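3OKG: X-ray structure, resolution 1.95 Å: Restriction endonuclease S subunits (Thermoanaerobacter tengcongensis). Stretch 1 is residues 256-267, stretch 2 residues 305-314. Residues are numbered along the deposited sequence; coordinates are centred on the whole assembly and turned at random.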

# COMPACT_ATOMS: atom_id res chain seq x y z
N GLY A 256 9.26 -1.55 -40.81
CA GLY A 256 9.71 -2.88 -40.43
C GLY A 256 8.92 -3.44 -39.26
O GLY A 256 7.71 -3.64 -39.36
N LEU A 257 9.61 -3.68 -38.14
CA LEU A 257 9.00 -4.31 -36.97
C LEU A 257 9.56 -3.70 -35.70
O LEU A 257 10.72 -3.27 -35.68
CB LEU A 257 9.28 -5.82 -36.97
CG LEU A 257 8.59 -6.69 -38.02
CD1 LEU A 257 9.06 -8.12 -37.89
CD2 LEU A 257 7.07 -6.59 -37.89
N PRO A 258 8.76 -3.69 -34.62
CA PRO A 258 9.30 -3.20 -33.35
C PRO A 258 10.55 -3.98 -33.00
O PRO A 258 10.65 -5.17 -33.34
CB PRO A 258 8.17 -3.48 -32.34
CG PRO A 258 6.92 -3.53 -33.19
CD PRO A 258 7.34 -4.10 -34.52
N PHE A 259 11.50 -3.34 -32.33
CA PHE A 259 12.76 -3.99 -32.03
C PHE A 259 13.01 -3.94 -30.54
O PHE A 259 12.90 -2.88 -29.92
CB PHE A 259 13.93 -3.32 -32.79
CG PHE A 259 15.29 -3.78 -32.33
CD1 PHE A 259 15.87 -4.92 -32.86
CD2 PHE A 259 16.00 -3.06 -31.38
CE1 PHE A 259 17.13 -5.34 -32.43
CE2 PHE A 259 17.25 -3.46 -30.95
CZ PHE A 259 17.82 -4.61 -31.48
N PHE A 260 13.35 -5.09 -29.97
CA PHE A 260 13.64 -5.15 -28.55
C PHE A 260 15.05 -5.68 -28.32
O PHE A 260 15.37 -6.83 -28.65
CB PHE A 260 12.59 -6.01 -27.82
CG PHE A 260 11.16 -5.64 -28.15
CD1 PHE A 260 10.64 -4.41 -27.76
CD2 PHE A 260 10.35 -6.51 -28.86
CE1 PHE A 260 9.34 -4.07 -28.06
CE2 PHE A 260 9.03 -6.17 -29.17
CZ PHE A 260 8.53 -4.95 -28.77
N GLN A 261 15.88 -4.81 -27.75
CA GLN A 261 17.29 -5.09 -27.58
C GLN A 261 17.51 -6.14 -26.52
O GLN A 261 18.31 -7.06 -26.70
CB GLN A 261 18.04 -3.81 -27.20
CG GLN A 261 19.41 -4.06 -26.59
CD GLN A 261 20.38 -4.65 -27.59
OE1 GLN A 261 20.21 -4.48 -28.80
NE2 GLN A 261 21.40 -5.34 -27.10
N GLY A 262 16.81 -6.00 -25.40
CA GLY A 262 17.11 -6.80 -24.24
C GLY A 262 16.07 -6.72 -23.14
O GLY A 262 14.93 -6.29 -23.37
N LYS A 263 16.46 -7.18 -21.96
CA LYS A 263 15.55 -7.25 -20.82
C LYS A 263 14.90 -5.89 -20.53
O LYS A 263 13.70 -5.81 -20.22
CB LYS A 263 16.29 -7.77 -19.58
CG LYS A 263 15.50 -7.65 -18.29
CD LYS A 263 16.10 -8.50 -17.18
CE LYS A 263 15.57 -8.09 -15.81
NZ LYS A 263 14.08 -8.09 -15.75
N ALA A 264 15.69 -4.82 -20.67
CA ALA A 264 15.19 -3.47 -20.46
C ALA A 264 13.94 -3.17 -21.29
O ALA A 264 13.09 -2.39 -20.87
CB ALA A 264 16.28 -2.44 -20.76
N ASP A 265 13.82 -3.82 -22.44
CA ASP A 265 12.69 -3.60 -23.34
C ASP A 265 11.56 -4.61 -23.13
O ASP A 265 10.89 -5.01 -24.08
CB ASP A 265 13.16 -3.63 -24.80
CG ASP A 265 14.39 -2.79 -25.03
OD1 ASP A 265 14.28 -1.75 -25.71
OD2 ASP A 265 15.48 -3.17 -24.54
N PHE A 266 11.36 -5.02 -21.88
CA PHE A 266 10.27 -5.94 -21.54
C PHE A 266 9.28 -5.24 -20.62
O PHE A 266 9.66 -4.35 -19.86
CB PHE A 266 10.82 -7.20 -20.87
CG PHE A 266 11.38 -8.20 -21.83
CD1 PHE A 266 11.32 -7.99 -23.20
CD2 PHE A 266 11.98 -9.36 -21.37
CE1 PHE A 266 11.83 -8.91 -24.09
CE2 PHE A 266 12.50 -10.29 -22.26
CZ PHE A 266 12.43 -10.06 -23.62
N GLY A 267 8.01 -5.63 -20.69
CA GLY A 267 7.00 -4.98 -19.88
C GLY A 267 6.58 -6.06 -18.91
O GLY A 267 7.24 -7.10 -18.79
N LEU A 305 3.21 -9.31 -30.62
CA LEU A 305 3.24 -8.81 -32.00
C LEU A 305 4.46 -9.36 -32.72
O LEU A 305 5.48 -9.64 -32.10
CB LEU A 305 3.31 -7.28 -32.01
CG LEU A 305 2.06 -6.45 -31.75
CD1 LEU A 305 0.84 -7.11 -32.37
CD2 LEU A 305 1.86 -6.23 -30.26
N ALA A 306 4.37 -9.50 -34.04
CA ALA A 306 5.57 -9.75 -34.82
C ALA A 306 6.58 -8.66 -34.45
O ALA A 306 6.25 -7.49 -34.41
CB ALA A 306 5.25 -9.71 -36.31
N CYS A 307 7.80 -9.06 -34.14
CA CYS A 307 8.81 -8.11 -33.70
C CYS A 307 10.16 -8.71 -34.02
O CYS A 307 10.23 -9.79 -34.59
CB CYS A 307 8.68 -7.81 -32.21
SG CYS A 307 8.87 -9.27 -31.08
N CYS A 308 11.24 -8.01 -33.65
CA CYS A 308 12.58 -8.56 -33.78
C CYS A 308 13.43 -8.23 -32.56
O CYS A 308 13.21 -7.22 -31.89
CB CYS A 308 13.26 -8.09 -35.08
SG CYS A 308 13.29 -6.29 -35.29
N ILE A 309 14.40 -9.09 -32.29
CA ILE A 309 15.14 -9.09 -31.04
C ILE A 309 16.65 -8.98 -31.25
O ILE A 309 17.19 -9.52 -32.22
CB ILE A 309 14.83 -10.38 -30.25
CG1 ILE A 309 15.14 -11.62 -31.11
CG2 ILE A 309 13.35 -10.38 -29.84
CD1 ILE A 309 15.17 -12.94 -30.32
N GLY A 310 17.31 -8.31 -30.32
CA GLY A 310 18.75 -8.11 -30.40
C GLY A 310 19.58 -8.98 -29.49
O GLY A 310 19.08 -9.92 -28.87
N ARG A 311 20.87 -8.66 -29.43
CA ARG A 311 21.86 -9.34 -28.60
C ARG A 311 21.35 -9.92 -27.29
O ARG A 311 21.85 -10.94 -26.82
CB ARG A 311 22.95 -8.35 -28.19
CG ARG A 311 24.26 -8.38 -28.93
CD ARG A 311 25.31 -7.83 -27.97
NE ARG A 311 26.40 -7.09 -28.59
CZ ARG A 311 27.28 -6.36 -27.91
NH1 ARG A 311 27.19 -6.28 -26.58
NH2 ARG A 311 28.25 -5.72 -28.54
N GLY A 312 20.42 -9.21 -26.66
CA GLY A 312 20.08 -9.48 -25.27
C GLY A 312 19.02 -10.54 -25.08
O GLY A 312 18.84 -11.05 -23.96
N LEU A 313 18.31 -10.86 -26.16
CA LEU A 313 17.17 -11.77 -26.10
C LEU A 313 17.37 -13.05 -26.90
O LEU A 313 18.14 -13.07 -27.87
CB LEU A 313 15.93 -11.06 -26.64
CG LEU A 313 15.47 -9.83 -25.85
CD1 LEU A 313 14.21 -9.28 -26.44
CD2 LEU A 313 15.27 -10.22 -24.39
N ALA A 314 16.68 -14.11 -26.49
CA ALA A 314 16.38 -15.23 -27.36
C ALA A 314 14.85 -15.32 -27.45
O ALA A 314 14.16 -14.90 -26.53
CB ALA A 314 16.97 -16.52 -26.80

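Two short parallel strands, 257-260 and 307-309, lie side by side; the stretches that contain them bury 684 Å² between them, both sides summed. Their backbones are joined in the alternating pattern of a parallel sheet. Cys308 stands at the centre of it: its N donates to Pro258 O at 2.9 Å, and its O accepts from Phe260 N, also at 2.9 Å, so one residue reaches two partners that flank Phe259. The ladder continues as Gly310 N donates to Phe260 O at 3.0 Å. Pro258 suits its place because a proline lacks an amide hydrogen but keeps its carbonyl, and the carbonyl is all that this position supplies to the ladder.

The side chain of Cys308, with chi1 in the p well, lies on the same face of the sheet as Phe259. Cys308 SG sits 3.8 Å from Phe259 CD1 and at the edge of that ring, where the polarizable SG meets the ring's hydrogens. The short side chain places its sulfur beside the ring edge, and Cys308 is buried along with Phe259. The far end of the ring reaches on toward the backbone, with Phe259 CE1 3.6 Å from Gly310 N.

Phe260 and Ile309 point to the other face. There Phe260, in the m rotamer, spans two neighbours: its CE2 packs 3.5 Å from Cys307 CB, while its CB lies 3.9 Å from Leu313 CD1. The Cys307 sulfur is at the edge of the Phe260 ring, SG 4.9 Å from its centroid, a second sulfur-aromatic pairing.

Leu313 has the largest area covered by the opposing stretch. Its CA-to-CB bond points toward stretch 1, and at its branched end Leu313 CD1 lies 3.5 Å from Phe260 O and Leu313 CD2 lies 3.8 Å from Gly262 C. A wholly apolar side chain suits this buried site beside Phe260 and the backbone of Gly262.

A type I turn from Gly310 to Leu313, closed by Leu313 N donating to Gly310 O at 3.0 Å, brings the leucine to this position. Its glycines allow the close approach. A CB on Gly310 would clash with Phe259 CZ and Gln261 OE1; one on Gly312 would clash with Gln261 O and Gly262 CA. Without such a CB, Gly312 N can donate to Gln261 O at 3.0 Å, extending the backbone contact beyond the paired strands.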